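PDB 1ON3: methylmalonyl-CoA carboxyltransferase 12S subunit from Propionibacterium freudenreichii, which catalyses the transfer of the carboxyl group of methylmalonyl-CoA to the biotin of the 1.3S subunit, forming propanoyl-CoA, as the hexameric core of transcarboxylase. Local coordinates for residues Gly90-His98 with Lys249-Gln257; Val300-Val308 with Thr318-Arg326. All blocks are in the same frame, centred on the assembly; numbering follows the deposited sequence.

Contact 1 (Gly90-His98 with Lys249-Gln257); sequences GTILGRPVH and KKLLSFLPQ
Q257 OE1 is gripped side-on by the guanidinium of R95, which gives it two bonds, from NE at 2.8 Å and from NH2 at 2.9 Å. The oxygen lies in the guanidinium plane, but the amide is turned 74° against that plane, and NE meets it from above the carbonyl plane. The other half of the same amide faces the strand: Q257 NE2 donates to P96 O at 2.9 Å, nearly straight (164°) and on a lone pair, so both ends of the amide are fixed and its rotation is set. R95 and P96 open the second strand of a hairpin, joined to the first by a type I' turn from I92 to R95, at one side of the mixed sheet of the N-terminal carboxyltransferase half. A bend at chi3 (54°) turns the R95 guanidinium to the last turn of helix 241-253 and the loop after it. There R95 NH1 donates to L252 O at 2.8 Å, on the face of that carbonyl opposite L255 N, while the bond from NH2 to L255 O is weak. With an alanine in place of R95, Q257 OE1 would probably lose both these donors and L252 O the one from the strand, leaving the amide held through NE2 and freer to turn. L252 lays CG over one guanidinium face and packs CD2 against I92 CD1 at 3.6 Å and, more loosely, V97 CG1.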
# COMPACT_ATOMS: atom_id res chain seq x y z
N GLY E 90 -21.84 -2.61 25.22
CA GLY E 90 -21.69 -2.23 26.61
C GLY E 90 -20.21 -2.03 26.88
O GLY E 90 -19.43 -1.93 25.94
N THR E 91 -19.82 -1.95 28.15
CA THR E 91 -18.42 -1.80 28.48
C THR E 91 -18.06 -2.77 29.61
O THR E 91 -18.93 -3.17 30.39
CB THR E 91 -18.05 -0.37 28.95
OG1 THR E 91 -18.75 -0.07 30.17
CG2 THR E 91 -18.42 0.66 27.88
N ILE E 92 -16.80 -3.16 29.67
CA ILE E 92 -16.32 -4.04 30.73
C ILE E 92 -15.09 -3.30 31.24
O ILE E 92 -14.12 -3.10 30.51
CB ILE E 92 -15.97 -5.45 30.20
CG1 ILE E 92 -17.25 -6.19 29.80
CG2 ILE E 92 -15.21 -6.24 31.28
CD1 ILE E 92 -17.02 -7.55 29.10
N LEU E 93 -15.17 -2.85 32.49
CA LEU E 93 -14.10 -2.06 33.08
C LEU E 93 -13.79 -0.89 32.15
O LEU E 93 -12.64 -0.58 31.88
CB LEU E 93 -12.86 -2.92 33.33
CG LEU E 93 -12.77 -3.49 34.75
CD1 LEU E 93 -14.04 -4.25 35.10
CD2 LEU E 93 -11.56 -4.40 34.88
N GLY E 94 -14.85 -0.27 31.63
CA GLY E 94 -14.69 0.87 30.74
C GLY E 94 -14.40 0.55 29.28
O GLY E 94 -14.54 1.42 28.43
N ARG E 95 -14.00 -0.69 29.00
CA ARG E 95 -13.68 -1.10 27.63
C ARG E 95 -14.92 -1.43 26.83
O ARG E 95 -15.74 -2.26 27.24
CB ARG E 95 -12.77 -2.33 27.65
CG ARG E 95 -11.42 -2.10 28.30
CD ARG E 95 -10.65 -3.41 28.46
NE ARG E 95 -10.53 -4.10 27.19
CZ ARG E 95 -9.90 -5.26 27.02
NH1 ARG E 95 -9.33 -5.87 28.06
NH2 ARG E 95 -9.84 -5.80 25.80
N PRO E 96 -15.08 -0.80 25.67
CA PRO E 96 -16.25 -1.06 24.82
C PRO E 96 -16.25 -2.50 24.31
O PRO E 96 -15.21 -3.02 23.90
CB PRO E 96 -16.05 -0.07 23.66
CG PRO E 96 -15.24 1.05 24.29
CD PRO E 96 -14.24 0.27 25.10
N VAL E 97 -17.41 -3.15 24.35
CA VAL E 97 -17.56 -4.51 23.84
C VAL E 97 -18.95 -4.66 23.22
O VAL E 97 -19.82 -3.83 23.46
CB VAL E 97 -17.44 -5.61 24.95
CG1 VAL E 97 -16.05 -5.62 25.56
CG2 VAL E 97 -18.52 -5.40 26.02
N HIS E 98 -19.12 -5.70 22.42
CA HIS E 98 -20.40 -6.05 21.82
C HIS E 98 -20.69 -7.46 22.32
O HIS E 98 -19.77 -8.26 22.49
CB HIS E 98 -20.33 -6.02 20.29
CG HIS E 98 -20.31 -4.63 19.73
ND1 HIS E 98 -19.17 -3.85 19.71
CD2 HIS E 98 -21.31 -3.85 19.26
CE1 HIS E 98 -19.47 -2.65 19.25
NE2 HIS E 98 -20.76 -2.62 18.97
N LYS E 249 -14.19 -12.10 32.32
CA LYS E 249 -13.57 -10.80 32.60
C LYS E 249 -12.07 -10.93 32.79
O LYS E 249 -11.30 -10.12 32.29
CB LYS E 249 -14.19 -10.17 33.87
CG LYS E 249 -15.68 -9.88 33.76
CD LYS E 249 -16.21 -9.20 35.03
CE LYS E 249 -17.71 -9.00 34.95
NZ LYS E 249 -18.30 -8.38 36.18
N LYS E 250 -11.65 -11.96 33.52
CA LYS E 250 -10.22 -12.20 33.75
C LYS E 250 -9.52 -12.44 32.40
O LYS E 250 -8.48 -11.84 32.10
CB LYS E 250 -10.03 -13.42 34.66
CG LYS E 250 -8.57 -13.79 34.94
CD LYS E 250 -7.92 -12.77 35.84
CE LYS E 250 -6.51 -13.16 36.19
NZ LYS E 250 -5.88 -12.13 37.03
N LEU E 251 -10.10 -13.31 31.58
CA LEU E 251 -9.55 -13.60 30.26
C LEU E 251 -9.48 -12.33 29.41
O LEU E 251 -8.46 -12.03 28.79
CB LEU E 251 -10.42 -14.66 29.55
CG LEU E 251 -10.18 -14.89 28.05
CD1 LEU E 251 -8.76 -15.46 27.83
CD2 LEU E 251 -11.24 -15.86 27.51
N LEU E 252 -10.58 -11.59 29.36
CA LEU E 252 -10.59 -10.36 28.57
C LEU E 252 -9.51 -9.37 29.00
O LEU E 252 -8.94 -8.67 28.16
CB LEU E 252 -11.96 -9.68 28.64
CG LEU E 252 -12.16 -8.43 27.78
CD1 LEU E 252 -12.02 -8.75 26.29
CD2 LEU E 252 -13.55 -7.87 28.06
N SER E 253 -9.21 -9.32 30.30
CA SER E 253 -8.21 -8.38 30.82
C SER E 253 -6.82 -8.55 30.22
O SER E 253 -6.03 -7.60 30.25
CB SER E 253 -8.13 -8.46 32.35
OG SER E 253 -7.45 -9.63 32.81
N PHE E 254 -6.50 -9.73 29.68
CA PHE E 254 -5.19 -9.97 29.07
C PHE E 254 -5.18 -9.60 27.59
O PHE E 254 -4.12 -9.56 26.95
CB PHE E 254 -4.79 -11.45 29.16
CG PHE E 254 -4.47 -11.92 30.55
CD1 PHE E 254 -5.43 -12.59 31.32
CD2 PHE E 254 -3.21 -11.70 31.10
CE1 PHE E 254 -5.15 -13.01 32.61
CE2 PHE E 254 -2.90 -12.12 32.39
CZ PHE E 254 -3.88 -12.78 33.16
N LEU E 255 -6.36 -9.33 27.04
CA LEU E 255 -6.47 -9.06 25.61
C LEU E 255 -6.68 -7.64 25.14
O LEU E 255 -7.29 -6.82 25.82
CB LEU E 255 -7.62 -9.91 25.02
CG LEU E 255 -7.73 -11.35 25.53
CD1 LEU E 255 -8.98 -12.04 24.93
CD2 LEU E 255 -6.47 -12.12 25.15
N PRO E 256 -6.16 -7.33 23.96
CA PRO E 256 -6.31 -5.99 23.38
C PRO E 256 -7.74 -5.91 22.84
O PRO E 256 -8.45 -6.93 22.78
CB PRO E 256 -5.29 -5.99 22.26
CG PRO E 256 -5.33 -7.44 21.79
CD PRO E 256 -5.33 -8.19 23.09
N GLN E 257 -8.18 -4.71 22.47
CA GLN E 257 -9.51 -4.53 21.90
C GLN E 257 -9.61 -5.18 20.52
O GLN E 257 -10.65 -5.75 20.16
CB GLN E 257 -9.82 -3.05 21.74
CG GLN E 257 -10.11 -2.33 23.04
CD GLN E 257 -11.38 -2.84 23.68
OE1 GLN E 257 -11.36 -3.76 24.50
NE2 GLN E 257 -12.51 -2.25 23.29

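Contact 2 (Val300-Val308 with Thr318-Arg326)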
# COMPACT_ATOMS: atom_id res chain seq x y z
N VAL E 300 6.29 -14.52 37.04
CA VAL E 300 5.27 -13.60 36.54
C VAL E 300 4.78 -12.67 37.66
O VAL E 300 4.88 -13.01 38.84
CB VAL E 300 4.05 -14.36 35.93
CG1 VAL E 300 4.53 -15.31 34.85
CG2 VAL E 300 3.29 -15.13 37.00
N ASP E 301 4.26 -11.51 37.27
CA ASP E 301 3.77 -10.51 38.22
C ASP E 301 2.82 -11.09 39.26
O ASP E 301 1.81 -11.69 38.91
CB ASP E 301 3.05 -9.36 37.50
CG ASP E 301 3.99 -8.40 36.80
OD1 ASP E 301 3.50 -7.34 36.33
OD2 ASP E 301 5.21 -8.69 36.71
N TRP E 302 3.13 -10.88 40.53
CA TRP E 302 2.27 -11.35 41.62
C TRP E 302 2.00 -12.85 41.64
O TRP E 302 1.15 -13.31 42.40
CB TRP E 302 0.92 -10.62 41.55
CG TRP E 302 1.03 -9.19 41.13
CD1 TRP E 302 0.63 -8.65 39.94
CD2 TRP E 302 1.55 -8.10 41.91
NE1 TRP E 302 0.88 -7.29 39.92
CE2 TRP E 302 1.44 -6.93 41.12
CE3 TRP E 302 2.10 -8.01 43.19
CZ2 TRP E 302 1.87 -5.68 41.58
CZ3 TRP E 302 2.53 -6.76 43.65
CH2 TRP E 302 2.40 -5.62 42.84
N GLY E 303 2.72 -13.62 40.82
CA GLY E 303 2.50 -15.06 40.77
C GLY E 303 1.15 -15.38 40.13
O GLY E 303 0.67 -16.52 40.17
N ASP E 304 0.55 -14.38 39.50
CA ASP E 304 -0.76 -14.52 38.88
C ASP E 304 -0.73 -15.03 37.44
O ASP E 304 0.05 -14.57 36.62
CB ASP E 304 -1.49 -13.17 38.93
CG ASP E 304 -2.89 -13.24 38.36
OD1 ASP E 304 -3.14 -12.63 37.31
OD2 ASP E 304 -3.75 -13.92 38.96
N TYR E 305 -1.58 -16.01 37.15
CA TYR E 305 -1.68 -16.52 35.80
C TYR E 305 -3.05 -17.16 35.60
O TYR E 305 -3.68 -17.62 36.56
CB TYR E 305 -0.54 -17.53 35.48
CG TYR E 305 -0.48 -18.77 36.35
CD1 TYR E 305 0.28 -18.79 37.52
CD2 TYR E 305 -1.18 -19.93 35.99
CE1 TYR E 305 0.33 -19.94 38.33
CE2 TYR E 305 -1.14 -21.08 36.79
CZ TYR E 305 -0.39 -21.08 37.95
OH TYR E 305 -0.36 -22.21 38.74
N LEU E 306 -3.52 -17.14 34.37
CA LEU E 306 -4.81 -17.74 34.04
C LEU E 306 -4.48 -18.88 33.09
O LEU E 306 -4.11 -18.64 31.94
CB LEU E 306 -5.71 -16.71 33.34
CG LEU E 306 -7.01 -17.31 32.79
CD1 LEU E 306 -7.89 -17.78 33.95
CD2 LEU E 306 -7.74 -16.28 31.95
N GLU E 307 -4.59 -20.11 33.57
CA GLU E 307 -4.26 -21.26 32.73
C GLU E 307 -5.36 -21.55 31.71
O GLU E 307 -6.54 -21.57 32.06
CB GLU E 307 -4.01 -22.49 33.61
CG GLU E 307 -3.05 -23.48 32.98
CD GLU E 307 -2.74 -24.68 33.85
OE1 GLU E 307 -2.84 -24.59 35.10
OE2 GLU E 307 -2.36 -25.73 33.28
N VAL E 308 -4.95 -21.76 30.46
CA VAL E 308 -5.86 -22.08 29.36
C VAL E 308 -5.80 -23.61 29.15
O VAL E 308 -4.72 -24.20 29.16
CB VAL E 308 -5.43 -21.35 28.07
CG1 VAL E 308 -6.36 -21.73 26.89
CG2 VAL E 308 -5.48 -19.83 28.32
N THR E 318 -0.26 -23.99 29.15
CA THR E 318 -0.41 -22.77 28.34
C THR E 318 -1.16 -21.84 29.29
O THR E 318 -2.23 -22.20 29.80
CB THR E 318 -1.26 -22.99 27.06
OG1 THR E 318 -2.48 -23.68 27.38
CG2 THR E 318 -0.46 -23.76 26.01
N ALA E 319 -0.61 -20.66 29.53
CA ALA E 319 -1.25 -19.73 30.45
C ALA E 319 -0.97 -18.27 30.14
O ALA E 319 0.10 -17.92 29.66
CB ALA E 319 -0.80 -20.04 31.89
N PHE E 320 -1.94 -17.42 30.43
CA PHE E 320 -1.76 -15.99 30.25
C PHE E 320 -1.21 -15.45 31.57
O PHE E 320 -1.62 -15.89 32.65
CB PHE E 320 -3.08 -15.29 29.94
CG PHE E 320 -3.56 -15.47 28.54
CD1 PHE E 320 -4.79 -16.07 28.28
CD2 PHE E 320 -2.81 -15.00 27.47
CE1 PHE E 320 -5.27 -16.19 26.96
CE2 PHE E 320 -3.27 -15.12 26.16
CZ PHE E 320 -4.50 -15.71 25.90
N ALA E 321 -0.30 -14.49 31.49
CA ALA E 321 0.25 -13.88 32.69
C ALA E 321 0.76 -12.52 32.31
O ALA E 321 0.55 -12.06 31.18
CB ALA E 321 1.39 -14.73 33.22
N ARG E 322 1.45 -11.88 33.24
CA ARG E 322 2.00 -10.57 32.95
C ARG E 322 3.40 -10.41 33.50
O ARG E 322 3.75 -11.00 34.54
CB ARG E 322 1.10 -9.48 33.53
CG ARG E 322 -0.20 -9.26 32.75
CD ARG E 322 -1.05 -8.18 33.38
NE ARG E 322 -2.36 -8.09 32.75
CZ ARG E 322 -3.47 -8.64 33.23
NH1 ARG E 322 -3.45 -9.33 34.36
NH2 ARG E 322 -4.61 -8.49 32.57
N VAL E 323 4.21 -9.66 32.77
CA VAL E 323 5.56 -9.36 33.23
C VAL E 323 5.64 -7.85 33.13
O VAL E 323 5.50 -7.28 32.06
CB VAL E 323 6.64 -10.02 32.34
CG1 VAL E 323 8.03 -9.61 32.85
CG2 VAL E 323 6.50 -11.55 32.41
N ASN E 324 5.86 -7.20 34.27
CA ASN E 324 5.92 -5.74 34.32
C ASN E 324 4.63 -5.16 33.74
O ASN E 324 4.64 -4.15 33.03
CB ASN E 324 7.12 -5.23 33.52
CG ASN E 324 8.46 -5.69 34.11
OD1 ASN E 324 9.45 -5.78 33.39
ND2 ASN E 324 8.49 -5.95 35.41
N GLY E 325 3.51 -5.81 34.05
CA GLY E 325 2.21 -5.35 33.58
C GLY E 325 1.80 -5.71 32.16
O GLY E 325 0.65 -5.50 31.78
N ARG E 326 2.74 -6.25 31.39
CA ARG E 326 2.46 -6.61 29.99
C ARG E 326 1.92 -8.03 29.86
O ARG E 326 2.50 -8.97 30.42
CB ARG E 326 3.76 -6.48 29.17
CG ARG E 326 3.67 -6.78 27.69
CD ARG E 326 5.06 -7.08 27.12
NE ARG E 326 6.02 -6.00 27.39
CZ ARG E 326 6.01 -4.83 26.75
NH1 ARG E 326 5.10 -4.60 25.81
NH2 ARG E 326 6.87 -3.88 27.07
O HOH W 1 0.93 -12.17 36.15
O HOH W 2 -1.45 -11.11 35.88
O HOH W 3 -2.61 -25.41 30.44
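Strands 305-308 and 316-323 form an antiparallel hairpin at the edge of the mixed sheet of the C-terminal carboxyltransferase half. L306 and F320 are a hydrogen-bonded pair: L306 N donates to F320 O and F320 N to L306 O, both at 2.9 Å. V308 N continues the pairing to T318 O. On the face carrying L306 and F320, V308 CG2 meets F320 CD1 obliquely at 3.8 Å, and helix 344-359 packs on the ring. On the other face A321 CB touches V300 CG1 at 3.6 Å. Farther along, D301 N donates to R322 O, and the D301 carboxylate takes the type I' turn that follows: N324 N reaches OD2 at 2.9 Å and G325 N reaches OD1 at 2.7 Å, both on the syn side. With CG beside its own backbone N (chi1 -75°), D301 presents both oxygens to the turn; N269 N and R496 also bind them. D304 OD1, salt-bridged to K250, is too far from R322 NH1 for a salt bridge; water 2 links them, 2.7 Å from OD1 and 3.1 Å from NH1, while R322 NH2 bonds to S253 OG. Three backbone N-H groups and R496 on one carboxylate would be expected to stabilise D301 in its charged form.

In the fold
Contact 1 closes before contact 2 opens along the chain, and their centres lie about 17 Å apart. Each involves an antiparallel hairpin toward one side of a mixed sheet: strands 85-92 and 95-102 in the N-terminal half, with 85-92 next to the outermost strand 60-62, and 305-308, itself outermost, with 316-323 in the C-terminal half, consistent with the domain duplication of this protein. The end of helix 241-253 bridges them. K250 NZ reaches D304 OD1 at 2.8 Å, S253 O probably accepts a hydrogen bond from R322 NH2, and the F254 ring makes a cation-pi contact with R322. The segment that anchors the first hairpin thus also joins the two halves of the subunit.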